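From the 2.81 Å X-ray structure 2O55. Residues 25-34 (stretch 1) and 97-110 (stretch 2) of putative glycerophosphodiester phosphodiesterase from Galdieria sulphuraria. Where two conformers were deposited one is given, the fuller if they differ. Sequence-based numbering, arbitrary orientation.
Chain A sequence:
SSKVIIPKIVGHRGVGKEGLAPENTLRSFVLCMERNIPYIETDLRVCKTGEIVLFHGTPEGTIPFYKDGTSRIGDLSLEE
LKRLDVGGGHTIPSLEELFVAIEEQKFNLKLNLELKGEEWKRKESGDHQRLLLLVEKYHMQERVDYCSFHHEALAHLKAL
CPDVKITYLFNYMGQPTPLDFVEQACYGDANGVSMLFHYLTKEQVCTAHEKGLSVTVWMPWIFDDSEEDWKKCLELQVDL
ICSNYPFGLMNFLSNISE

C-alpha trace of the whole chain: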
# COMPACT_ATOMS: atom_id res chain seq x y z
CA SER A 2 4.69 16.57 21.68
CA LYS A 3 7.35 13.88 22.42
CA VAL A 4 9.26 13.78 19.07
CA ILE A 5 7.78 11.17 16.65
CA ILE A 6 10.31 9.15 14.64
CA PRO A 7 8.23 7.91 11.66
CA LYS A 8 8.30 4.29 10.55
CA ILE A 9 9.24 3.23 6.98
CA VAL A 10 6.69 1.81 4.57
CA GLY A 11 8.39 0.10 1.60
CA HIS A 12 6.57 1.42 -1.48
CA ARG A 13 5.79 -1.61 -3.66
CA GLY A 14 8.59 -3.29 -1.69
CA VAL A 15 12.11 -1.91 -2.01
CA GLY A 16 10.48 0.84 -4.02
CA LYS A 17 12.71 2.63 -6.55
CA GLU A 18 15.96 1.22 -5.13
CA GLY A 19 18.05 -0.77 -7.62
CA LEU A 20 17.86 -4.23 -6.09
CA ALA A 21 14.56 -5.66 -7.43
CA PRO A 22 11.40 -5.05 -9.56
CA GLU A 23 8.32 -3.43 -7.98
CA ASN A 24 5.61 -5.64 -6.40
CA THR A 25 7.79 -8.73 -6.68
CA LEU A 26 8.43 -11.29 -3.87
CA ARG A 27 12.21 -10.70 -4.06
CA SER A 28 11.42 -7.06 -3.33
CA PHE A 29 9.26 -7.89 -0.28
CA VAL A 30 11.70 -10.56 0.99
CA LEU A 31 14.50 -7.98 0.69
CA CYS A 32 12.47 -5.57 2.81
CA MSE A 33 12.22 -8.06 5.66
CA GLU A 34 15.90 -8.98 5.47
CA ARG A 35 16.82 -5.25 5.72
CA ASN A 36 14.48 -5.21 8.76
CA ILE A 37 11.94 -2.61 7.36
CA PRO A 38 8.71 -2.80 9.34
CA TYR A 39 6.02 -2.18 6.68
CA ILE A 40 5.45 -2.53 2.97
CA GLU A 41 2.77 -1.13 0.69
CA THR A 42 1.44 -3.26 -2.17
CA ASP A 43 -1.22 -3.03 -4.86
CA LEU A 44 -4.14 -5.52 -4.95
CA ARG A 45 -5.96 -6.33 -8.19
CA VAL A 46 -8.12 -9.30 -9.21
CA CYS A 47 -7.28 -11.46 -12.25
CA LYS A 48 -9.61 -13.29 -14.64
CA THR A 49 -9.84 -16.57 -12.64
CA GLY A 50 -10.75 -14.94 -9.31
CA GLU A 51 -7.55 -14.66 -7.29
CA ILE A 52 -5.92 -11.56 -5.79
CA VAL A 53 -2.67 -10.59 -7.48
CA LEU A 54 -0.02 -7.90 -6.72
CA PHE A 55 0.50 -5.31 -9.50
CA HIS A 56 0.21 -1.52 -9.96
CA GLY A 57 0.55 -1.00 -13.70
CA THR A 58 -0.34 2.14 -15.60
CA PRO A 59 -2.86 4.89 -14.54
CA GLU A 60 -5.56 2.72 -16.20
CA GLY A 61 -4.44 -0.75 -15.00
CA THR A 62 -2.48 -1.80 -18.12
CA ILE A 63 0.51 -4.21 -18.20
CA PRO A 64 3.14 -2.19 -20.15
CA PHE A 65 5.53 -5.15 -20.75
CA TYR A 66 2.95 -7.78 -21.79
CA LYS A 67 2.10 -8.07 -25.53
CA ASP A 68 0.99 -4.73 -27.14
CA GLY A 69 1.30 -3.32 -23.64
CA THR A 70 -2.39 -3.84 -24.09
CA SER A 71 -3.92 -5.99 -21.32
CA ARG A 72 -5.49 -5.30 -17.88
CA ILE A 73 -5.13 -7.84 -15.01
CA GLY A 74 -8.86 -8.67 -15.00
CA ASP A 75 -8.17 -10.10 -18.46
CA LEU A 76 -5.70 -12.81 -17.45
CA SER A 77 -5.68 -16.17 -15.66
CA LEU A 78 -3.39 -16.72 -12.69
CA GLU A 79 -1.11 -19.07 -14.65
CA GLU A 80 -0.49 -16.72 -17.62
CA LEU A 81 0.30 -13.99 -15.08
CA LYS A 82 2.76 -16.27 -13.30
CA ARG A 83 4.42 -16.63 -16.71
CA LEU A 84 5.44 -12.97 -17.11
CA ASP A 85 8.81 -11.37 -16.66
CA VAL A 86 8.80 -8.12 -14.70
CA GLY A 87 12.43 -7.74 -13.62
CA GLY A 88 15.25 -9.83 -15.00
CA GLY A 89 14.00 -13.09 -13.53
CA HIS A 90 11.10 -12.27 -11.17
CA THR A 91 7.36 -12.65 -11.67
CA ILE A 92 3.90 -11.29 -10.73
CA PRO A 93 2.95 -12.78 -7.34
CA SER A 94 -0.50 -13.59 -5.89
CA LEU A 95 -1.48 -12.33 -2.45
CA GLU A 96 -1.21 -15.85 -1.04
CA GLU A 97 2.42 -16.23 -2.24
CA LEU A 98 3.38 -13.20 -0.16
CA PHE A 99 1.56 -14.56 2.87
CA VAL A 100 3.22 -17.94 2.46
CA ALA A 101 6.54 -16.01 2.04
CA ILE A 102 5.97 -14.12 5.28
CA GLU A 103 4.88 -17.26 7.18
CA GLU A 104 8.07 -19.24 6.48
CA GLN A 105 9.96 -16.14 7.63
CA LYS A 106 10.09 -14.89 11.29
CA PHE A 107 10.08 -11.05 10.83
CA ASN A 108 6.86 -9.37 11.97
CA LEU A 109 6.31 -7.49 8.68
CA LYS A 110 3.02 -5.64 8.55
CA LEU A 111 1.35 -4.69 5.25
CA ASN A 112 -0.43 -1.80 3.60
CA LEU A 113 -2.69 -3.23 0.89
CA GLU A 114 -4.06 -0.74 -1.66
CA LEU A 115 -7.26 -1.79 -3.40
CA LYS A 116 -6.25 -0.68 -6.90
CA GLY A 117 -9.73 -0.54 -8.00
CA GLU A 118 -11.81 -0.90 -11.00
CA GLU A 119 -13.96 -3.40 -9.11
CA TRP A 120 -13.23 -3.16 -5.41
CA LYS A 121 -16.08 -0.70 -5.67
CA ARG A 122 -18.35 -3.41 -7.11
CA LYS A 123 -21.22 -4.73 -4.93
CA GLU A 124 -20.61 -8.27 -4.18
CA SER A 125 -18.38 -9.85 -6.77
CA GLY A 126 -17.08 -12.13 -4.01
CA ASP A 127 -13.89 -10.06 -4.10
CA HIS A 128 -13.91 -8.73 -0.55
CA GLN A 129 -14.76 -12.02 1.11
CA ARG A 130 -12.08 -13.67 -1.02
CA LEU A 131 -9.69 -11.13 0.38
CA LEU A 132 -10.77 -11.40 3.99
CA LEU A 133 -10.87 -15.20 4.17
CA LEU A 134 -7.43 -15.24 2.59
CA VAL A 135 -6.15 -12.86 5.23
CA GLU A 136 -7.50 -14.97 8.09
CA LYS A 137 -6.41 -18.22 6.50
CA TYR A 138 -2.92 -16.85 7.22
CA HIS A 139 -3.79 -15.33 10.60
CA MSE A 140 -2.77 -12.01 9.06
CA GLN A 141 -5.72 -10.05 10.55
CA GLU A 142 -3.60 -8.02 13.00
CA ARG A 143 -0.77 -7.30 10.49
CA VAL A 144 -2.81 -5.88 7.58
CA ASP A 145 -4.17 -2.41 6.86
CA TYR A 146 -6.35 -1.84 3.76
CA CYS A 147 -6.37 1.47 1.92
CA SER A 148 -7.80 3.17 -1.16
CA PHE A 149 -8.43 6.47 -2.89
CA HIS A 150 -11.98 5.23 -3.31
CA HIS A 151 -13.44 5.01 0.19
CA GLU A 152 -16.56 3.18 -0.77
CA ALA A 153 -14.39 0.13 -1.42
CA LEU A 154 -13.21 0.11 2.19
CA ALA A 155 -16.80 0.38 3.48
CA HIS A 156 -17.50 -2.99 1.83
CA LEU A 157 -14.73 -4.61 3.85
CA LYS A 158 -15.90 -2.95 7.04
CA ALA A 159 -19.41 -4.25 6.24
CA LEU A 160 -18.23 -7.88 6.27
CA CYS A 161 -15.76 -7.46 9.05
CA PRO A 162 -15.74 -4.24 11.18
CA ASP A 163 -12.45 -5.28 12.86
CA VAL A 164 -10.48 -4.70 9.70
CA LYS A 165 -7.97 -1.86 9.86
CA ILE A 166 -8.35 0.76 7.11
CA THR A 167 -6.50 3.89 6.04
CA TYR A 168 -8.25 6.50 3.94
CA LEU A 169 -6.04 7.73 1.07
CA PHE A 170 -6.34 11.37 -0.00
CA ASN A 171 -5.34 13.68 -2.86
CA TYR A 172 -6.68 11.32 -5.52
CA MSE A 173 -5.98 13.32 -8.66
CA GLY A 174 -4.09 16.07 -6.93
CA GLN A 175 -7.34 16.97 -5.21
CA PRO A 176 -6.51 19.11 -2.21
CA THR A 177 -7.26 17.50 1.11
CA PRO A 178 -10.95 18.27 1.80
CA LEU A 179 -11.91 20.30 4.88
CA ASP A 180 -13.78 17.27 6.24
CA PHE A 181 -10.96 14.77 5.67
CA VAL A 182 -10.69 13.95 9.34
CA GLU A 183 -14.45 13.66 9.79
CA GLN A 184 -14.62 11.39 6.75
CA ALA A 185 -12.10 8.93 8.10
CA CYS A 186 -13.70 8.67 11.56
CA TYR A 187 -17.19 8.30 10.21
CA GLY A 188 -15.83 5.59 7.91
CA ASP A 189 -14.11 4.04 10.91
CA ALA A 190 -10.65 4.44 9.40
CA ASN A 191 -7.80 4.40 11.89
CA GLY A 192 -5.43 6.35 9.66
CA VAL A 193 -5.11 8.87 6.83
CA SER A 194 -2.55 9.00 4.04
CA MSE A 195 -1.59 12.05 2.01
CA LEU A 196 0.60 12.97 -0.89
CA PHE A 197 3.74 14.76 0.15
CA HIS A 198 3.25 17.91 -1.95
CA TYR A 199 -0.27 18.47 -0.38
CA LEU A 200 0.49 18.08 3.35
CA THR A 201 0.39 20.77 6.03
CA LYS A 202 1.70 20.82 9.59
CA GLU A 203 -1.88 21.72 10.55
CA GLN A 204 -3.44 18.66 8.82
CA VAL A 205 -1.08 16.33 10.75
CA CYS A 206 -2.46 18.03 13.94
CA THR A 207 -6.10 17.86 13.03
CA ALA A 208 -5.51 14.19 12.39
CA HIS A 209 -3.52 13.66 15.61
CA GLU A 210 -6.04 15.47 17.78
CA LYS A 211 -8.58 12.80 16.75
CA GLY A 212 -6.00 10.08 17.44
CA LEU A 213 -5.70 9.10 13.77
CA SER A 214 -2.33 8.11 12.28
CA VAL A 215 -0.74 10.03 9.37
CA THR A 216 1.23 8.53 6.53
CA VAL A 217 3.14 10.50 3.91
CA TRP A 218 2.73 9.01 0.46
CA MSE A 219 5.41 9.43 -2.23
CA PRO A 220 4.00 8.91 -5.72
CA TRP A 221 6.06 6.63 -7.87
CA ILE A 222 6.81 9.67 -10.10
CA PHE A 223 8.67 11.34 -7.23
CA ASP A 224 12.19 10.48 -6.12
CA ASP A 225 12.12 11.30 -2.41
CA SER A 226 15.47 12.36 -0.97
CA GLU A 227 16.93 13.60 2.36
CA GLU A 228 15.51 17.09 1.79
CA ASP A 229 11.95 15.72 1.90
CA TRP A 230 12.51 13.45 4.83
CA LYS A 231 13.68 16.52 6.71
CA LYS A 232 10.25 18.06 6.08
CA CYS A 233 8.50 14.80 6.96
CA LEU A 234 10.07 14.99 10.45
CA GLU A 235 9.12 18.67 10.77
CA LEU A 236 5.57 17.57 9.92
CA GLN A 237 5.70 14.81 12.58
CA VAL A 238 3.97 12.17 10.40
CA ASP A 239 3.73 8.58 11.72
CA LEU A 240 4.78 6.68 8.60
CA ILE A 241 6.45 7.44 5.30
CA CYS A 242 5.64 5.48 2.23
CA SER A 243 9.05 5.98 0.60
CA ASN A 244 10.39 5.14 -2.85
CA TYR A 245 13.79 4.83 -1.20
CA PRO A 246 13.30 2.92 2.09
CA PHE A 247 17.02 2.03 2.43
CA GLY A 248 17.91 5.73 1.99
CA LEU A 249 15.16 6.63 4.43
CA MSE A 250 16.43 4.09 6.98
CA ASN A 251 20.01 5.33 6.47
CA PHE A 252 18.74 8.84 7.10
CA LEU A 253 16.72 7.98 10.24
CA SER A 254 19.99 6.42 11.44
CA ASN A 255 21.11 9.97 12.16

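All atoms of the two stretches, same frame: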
# COMPACT_ATOMS: atom_id res chain seq x y z
N THR A 25 7.18 -7.46 -6.35
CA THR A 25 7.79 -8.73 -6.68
C THR A 25 8.23 -9.32 -5.35
O THR A 25 8.71 -8.58 -4.50
CB THR A 25 9.00 -8.48 -7.61
OG1 THR A 25 9.02 -9.45 -8.66
CG2 THR A 25 10.30 -8.51 -6.85
N LEU A 26 8.06 -10.64 -5.15
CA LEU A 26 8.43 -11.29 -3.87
C LEU A 26 9.85 -10.98 -3.41
O LEU A 26 10.09 -10.76 -2.22
CB LEU A 26 8.24 -12.81 -3.94
CG LEU A 26 6.80 -13.31 -4.02
CD1 LEU A 26 6.76 -14.73 -4.59
CD2 LEU A 26 6.11 -13.22 -2.67
N ARG A 27 10.79 -10.96 -4.36
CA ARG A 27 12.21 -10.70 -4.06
C ARG A 27 12.35 -9.32 -3.45
O ARG A 27 13.22 -9.09 -2.60
CB ARG A 27 13.08 -10.81 -5.32
CG ARG A 27 14.47 -11.40 -5.05
CD ARG A 27 15.41 -10.42 -4.38
NE ARG A 27 16.25 -11.05 -3.36
CZ ARG A 27 17.58 -11.04 -3.37
NH1 ARG A 27 18.24 -10.42 -4.34
NH2 ARG A 27 18.26 -11.63 -2.39
N SER A 28 11.48 -8.40 -3.87
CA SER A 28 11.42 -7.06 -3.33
C SER A 28 10.94 -7.11 -1.88
O SER A 28 11.59 -6.57 -0.99
CB SER A 28 10.51 -6.18 -4.20
OG SER A 28 10.47 -4.84 -3.75
N PHE A 29 9.82 -7.80 -1.63
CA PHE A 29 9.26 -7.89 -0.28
C PHE A 29 10.19 -8.67 0.66
O PHE A 29 10.42 -8.24 1.79
CB PHE A 29 7.86 -8.51 -0.28
CG PHE A 29 6.87 -7.80 -1.20
CD1 PHE A 29 6.67 -6.42 -1.12
CD2 PHE A 29 6.11 -8.53 -2.12
CE1 PHE A 29 5.75 -5.75 -1.97
CE2 PHE A 29 5.18 -7.89 -2.97
CZ PHE A 29 5.00 -6.49 -2.89
N VAL A 30 10.73 -9.79 0.18
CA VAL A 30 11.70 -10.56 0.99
C VAL A 30 12.85 -9.64 1.40
O VAL A 30 13.19 -9.56 2.58
CB VAL A 30 12.26 -11.82 0.27
CG1 VAL A 30 13.31 -12.53 1.15
CG2 VAL A 30 11.14 -12.81 -0.11
N LEU A 31 13.41 -8.92 0.43
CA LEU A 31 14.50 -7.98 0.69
C LEU A 31 14.15 -6.96 1.76
O LEU A 31 15.01 -6.58 2.55
CB LEU A 31 14.99 -7.29 -0.60
CG LEU A 31 15.95 -8.06 -1.55
CD1 LEU A 31 16.50 -7.16 -2.64
CD2 LEU A 31 17.09 -8.76 -0.83
N CYS A 32 12.89 -6.54 1.81
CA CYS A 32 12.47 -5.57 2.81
C CYS A 32 12.50 -6.13 4.23
O CYS A 32 12.80 -5.41 5.19
CB CYS A 32 11.07 -5.06 2.50
SG CYS A 32 11.01 -3.85 1.19
N MSE A 33 12.18 -7.41 4.36
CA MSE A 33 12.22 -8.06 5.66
C MSE A 33 13.67 -8.20 6.08
O MSE A 33 14.07 -7.63 7.09
CB MSE A 33 11.49 -9.40 5.63
CG MSE A 33 10.08 -9.27 5.09
SE MSE A 33 9.30 -10.96 4.57
CE MSE A 33 8.54 -11.42 6.34
N GLU A 34 14.46 -8.91 5.29
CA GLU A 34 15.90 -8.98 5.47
C GLU A 34 16.55 -7.68 5.97
O GLU A 34 17.31 -7.69 6.93
CB GLU A 34 16.55 -9.39 4.16
CG GLU A 34 16.46 -10.85 3.85
CD GLU A 34 17.33 -11.22 2.67
OE1 GLU A 34 17.92 -10.31 2.04
OE2 GLU A 34 17.43 -12.42 2.37
N GLU A 97 0.96 -15.99 -2.16
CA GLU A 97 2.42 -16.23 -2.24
C GLU A 97 3.20 -15.35 -1.26
O GLU A 97 4.19 -15.78 -0.68
CB GLU A 97 2.95 -16.06 -3.67
CG GLU A 97 2.60 -17.26 -4.59
CD GLU A 97 3.03 -17.11 -6.06
OE1 GLU A 97 3.22 -15.97 -6.55
OE2 GLU A 97 3.18 -18.16 -6.73
N LEU A 98 2.73 -14.12 -1.07
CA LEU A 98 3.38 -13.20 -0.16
C LEU A 98 3.17 -13.62 1.27
O LEU A 98 4.07 -13.46 2.12
CB LEU A 98 2.83 -11.79 -0.35
CG LEU A 98 3.37 -10.75 0.65
CD1 LEU A 98 4.92 -10.69 0.60
CD2 LEU A 98 2.72 -9.39 0.43
N PHE A 99 1.96 -14.12 1.54
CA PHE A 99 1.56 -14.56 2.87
C PHE A 99 2.42 -15.75 3.26
O PHE A 99 3.13 -15.71 4.28
CB PHE A 99 0.08 -14.93 2.87
CG PHE A 99 -0.83 -13.75 2.94
CD1 PHE A 99 -0.36 -12.49 3.28
CD2 PHE A 99 -2.19 -13.90 2.72
CE1 PHE A 99 -1.22 -11.39 3.36
CE2 PHE A 99 -3.06 -12.81 2.80
CZ PHE A 99 -2.57 -11.54 3.12
N VAL A 100 2.33 -16.79 2.44
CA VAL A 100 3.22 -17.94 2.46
C VAL A 100 4.69 -17.53 2.66
O VAL A 100 5.37 -18.09 3.53
CB VAL A 100 3.02 -18.78 1.16
CG1 VAL A 100 4.27 -19.59 0.81
CG2 VAL A 100 1.76 -19.67 1.25
N ALA A 101 5.17 -16.56 1.88
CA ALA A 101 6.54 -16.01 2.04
C ALA A 101 6.79 -15.56 3.48
O ALA A 101 7.79 -15.95 4.11
CB ALA A 101 6.79 -14.82 1.06
N ILE A 102 5.86 -14.75 3.98
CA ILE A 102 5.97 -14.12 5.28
C ILE A 102 5.93 -15.18 6.39
O ILE A 102 6.68 -15.08 7.38
CB ILE A 102 4.88 -13.01 5.46
CG1 ILE A 102 5.15 -11.85 4.51
CG2 ILE A 102 4.89 -12.44 6.86
CD1 ILE A 102 4.01 -10.86 4.41
N GLU A 103 5.10 -16.20 6.19
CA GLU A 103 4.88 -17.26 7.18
C GLU A 103 6.07 -18.15 7.43
O GLU A 103 6.26 -18.61 8.55
CB GLU A 103 3.67 -18.12 6.80
CG GLU A 103 2.67 -18.31 7.95
CD GLU A 103 2.13 -16.96 8.46
OE1 GLU A 103 1.55 -16.20 7.65
OE2 GLU A 103 2.30 -16.65 9.67
N GLU A 104 6.87 -18.40 6.39
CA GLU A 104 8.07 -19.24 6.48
C GLU A 104 9.20 -18.45 7.11
O GLU A 104 10.14 -19.03 7.66
CB GLU A 104 8.51 -19.70 5.11
CG GLU A 104 7.52 -20.59 4.40
CD GLU A 104 7.87 -20.79 2.94
OE1 GLU A 104 8.19 -19.80 2.25
OE2 GLU A 104 7.82 -21.95 2.47
N GLN A 105 9.09 -17.13 6.99
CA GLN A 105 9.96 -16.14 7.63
C GLN A 105 9.62 -16.00 9.14
O GLN A 105 8.65 -16.60 9.61
CB GLN A 105 9.81 -14.81 6.87
CG GLN A 105 10.14 -13.56 7.65
CD GLN A 105 11.65 -13.27 7.71
OE1 GLN A 105 12.23 -12.80 6.73
NE2 GLN A 105 12.28 -13.53 8.86
N LYS A 106 10.42 -15.24 9.90
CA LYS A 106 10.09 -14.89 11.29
C LYS A 106 9.92 -13.37 11.63
O LYS A 106 9.53 -13.00 12.74
CB LYS A 106 11.08 -15.55 12.25
CG LYS A 106 10.90 -17.04 12.34
CD LYS A 106 10.84 -17.44 13.80
CE LYS A 106 10.89 -18.95 14.00
NZ LYS A 106 12.29 -19.39 14.20
N PHE A 107 10.21 -12.50 10.66
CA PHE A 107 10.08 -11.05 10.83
C PHE A 107 8.61 -10.61 10.81
O PHE A 107 7.86 -10.91 9.87
CB PHE A 107 10.87 -10.36 9.71
CG PHE A 107 10.89 -8.87 9.82
CD1 PHE A 107 11.79 -8.24 10.65
CD2 PHE A 107 10.03 -8.10 9.07
CE1 PHE A 107 11.83 -6.86 10.76
CE2 PHE A 107 10.06 -6.70 9.16
CZ PHE A 107 10.96 -6.09 10.01
N ASN A 108 8.21 -9.89 11.85
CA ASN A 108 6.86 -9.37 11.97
C ASN A 108 6.56 -8.19 11.00
O ASN A 108 6.17 -7.09 11.40
CB ASN A 108 6.57 -9.00 13.43
CG ASN A 108 5.10 -8.76 13.70
OD1 ASN A 108 4.23 -9.46 13.20
ND2 ASN A 108 4.82 -7.76 14.52
N LEU A 109 6.74 -8.43 9.70
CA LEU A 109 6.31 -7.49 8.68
C LEU A 109 4.82 -7.25 8.80
O LEU A 109 4.04 -8.18 9.00
CB LEU A 109 6.58 -8.05 7.29
CG LEU A 109 6.30 -7.15 6.08
CD1 LEU A 109 7.25 -5.96 6.07
CD2 LEU A 109 6.44 -7.94 4.79
N LYS A 110 4.42 -5.99 8.69
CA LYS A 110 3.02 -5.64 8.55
C LYS A 110 2.84 -5.10 7.14
O LYS A 110 3.83 -4.73 6.51
CB LYS A 110 2.61 -4.61 9.59
CG LYS A 110 3.03 -4.96 11.01
CD LYS A 110 2.37 -4.05 12.03
CE LYS A 110 2.74 -4.50 13.43
NZ LYS A 110 3.07 -3.31 14.27

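Two helical segments, in which no two touching residues are closer than 69 positions in sequence, pack against each other mainly through apolar side chains, which also touch backbone atoms of the partner. Helix 26-34 and helix 97-104 run in nearly the same direction, their axes inclined by 29° and 10.7 Å apart at closest approach, and together with the loop after the second helix they bury 539 Å² between them. No hydrogen bond crosses the contact. Backbone polar groups are paired within their own helices, as in Met 33 N to Phe 29 O (3.2 Å) and Ala 101 N to Glu 97 O (2.8 Å).

Three residues of the first helix carry most of the fit: Leu 26, Phe 29 and Met 33, spaced at three and four positions and so gathered along one side of the helix. Leu 26 is the bump at the N-terminal end. Its CA-to-CB bond points sideways, but with chi1 m and chi2 t the branched end comes nearer to the second helix. There Leu 26 CD2 settles into a shallow hollow formed by Glu 97, Leu 98 and Ala 101, lying 3.7 Å from Leu 98 CA, 3.8 Å from Glu 97 O and 4.1 Å from Ala 101 CB. The small methyl of Ala 101 forms a low wall of this hollow, and the leucine tip can reach the backbone beside it. Glu 97 suits a partly exposed site because it contributes its aliphatic base, with Glu 97 CB 4.1 Å from Leu 26 CD1, while its carboxylate is hydrogen-bonded elsewhere in the structure.

Leu 98 also forms the next contact, with Phe 29, one turn on from Leu 26. Its side chain, chi1 t and chi2 p, also starts sideways and ends nearer the partner, and Leu 98 CD1 meets the Phe 29 ring obliquely, 3.7 Å from Phe 29 CD2. Phe 29 points toward the second stretch, and its broad, buried ring packs against the Leu 98 methyl.

The largest single contribution comes from selenomethionine Met 33, which has 158 Å² covered by the other stretch. Its long, unbranched chain (chi1 m, chi2 t, chi3 p) threads between the end of the second helix and the loop that follows. Along its length the neighbours change: Met 33 CB lies 4.0 Å from Phe 107 CD2, Met 33 CG lies 3.9 Å from Leu 109 CD2, and the terminal Met 33 CE reaches Ile 102 CG2 at 3.8 Å and Phe 107 O at 3.6 Å. The flexible chain thus follows an irregular groove lined by both helix and loop residues.

Phe 107 and Leu 109 both direct CA-to-CB toward the first helix, whereas the intervening Asn 108 points away and remains exposed, as does Lys 106. The side chains thus alternate, and the two apolar ones meet Met 33. One face of the Phe 107 ring also lies under Met 33 O, so the aromatic covers the backbone near the helix end as well as the side chain.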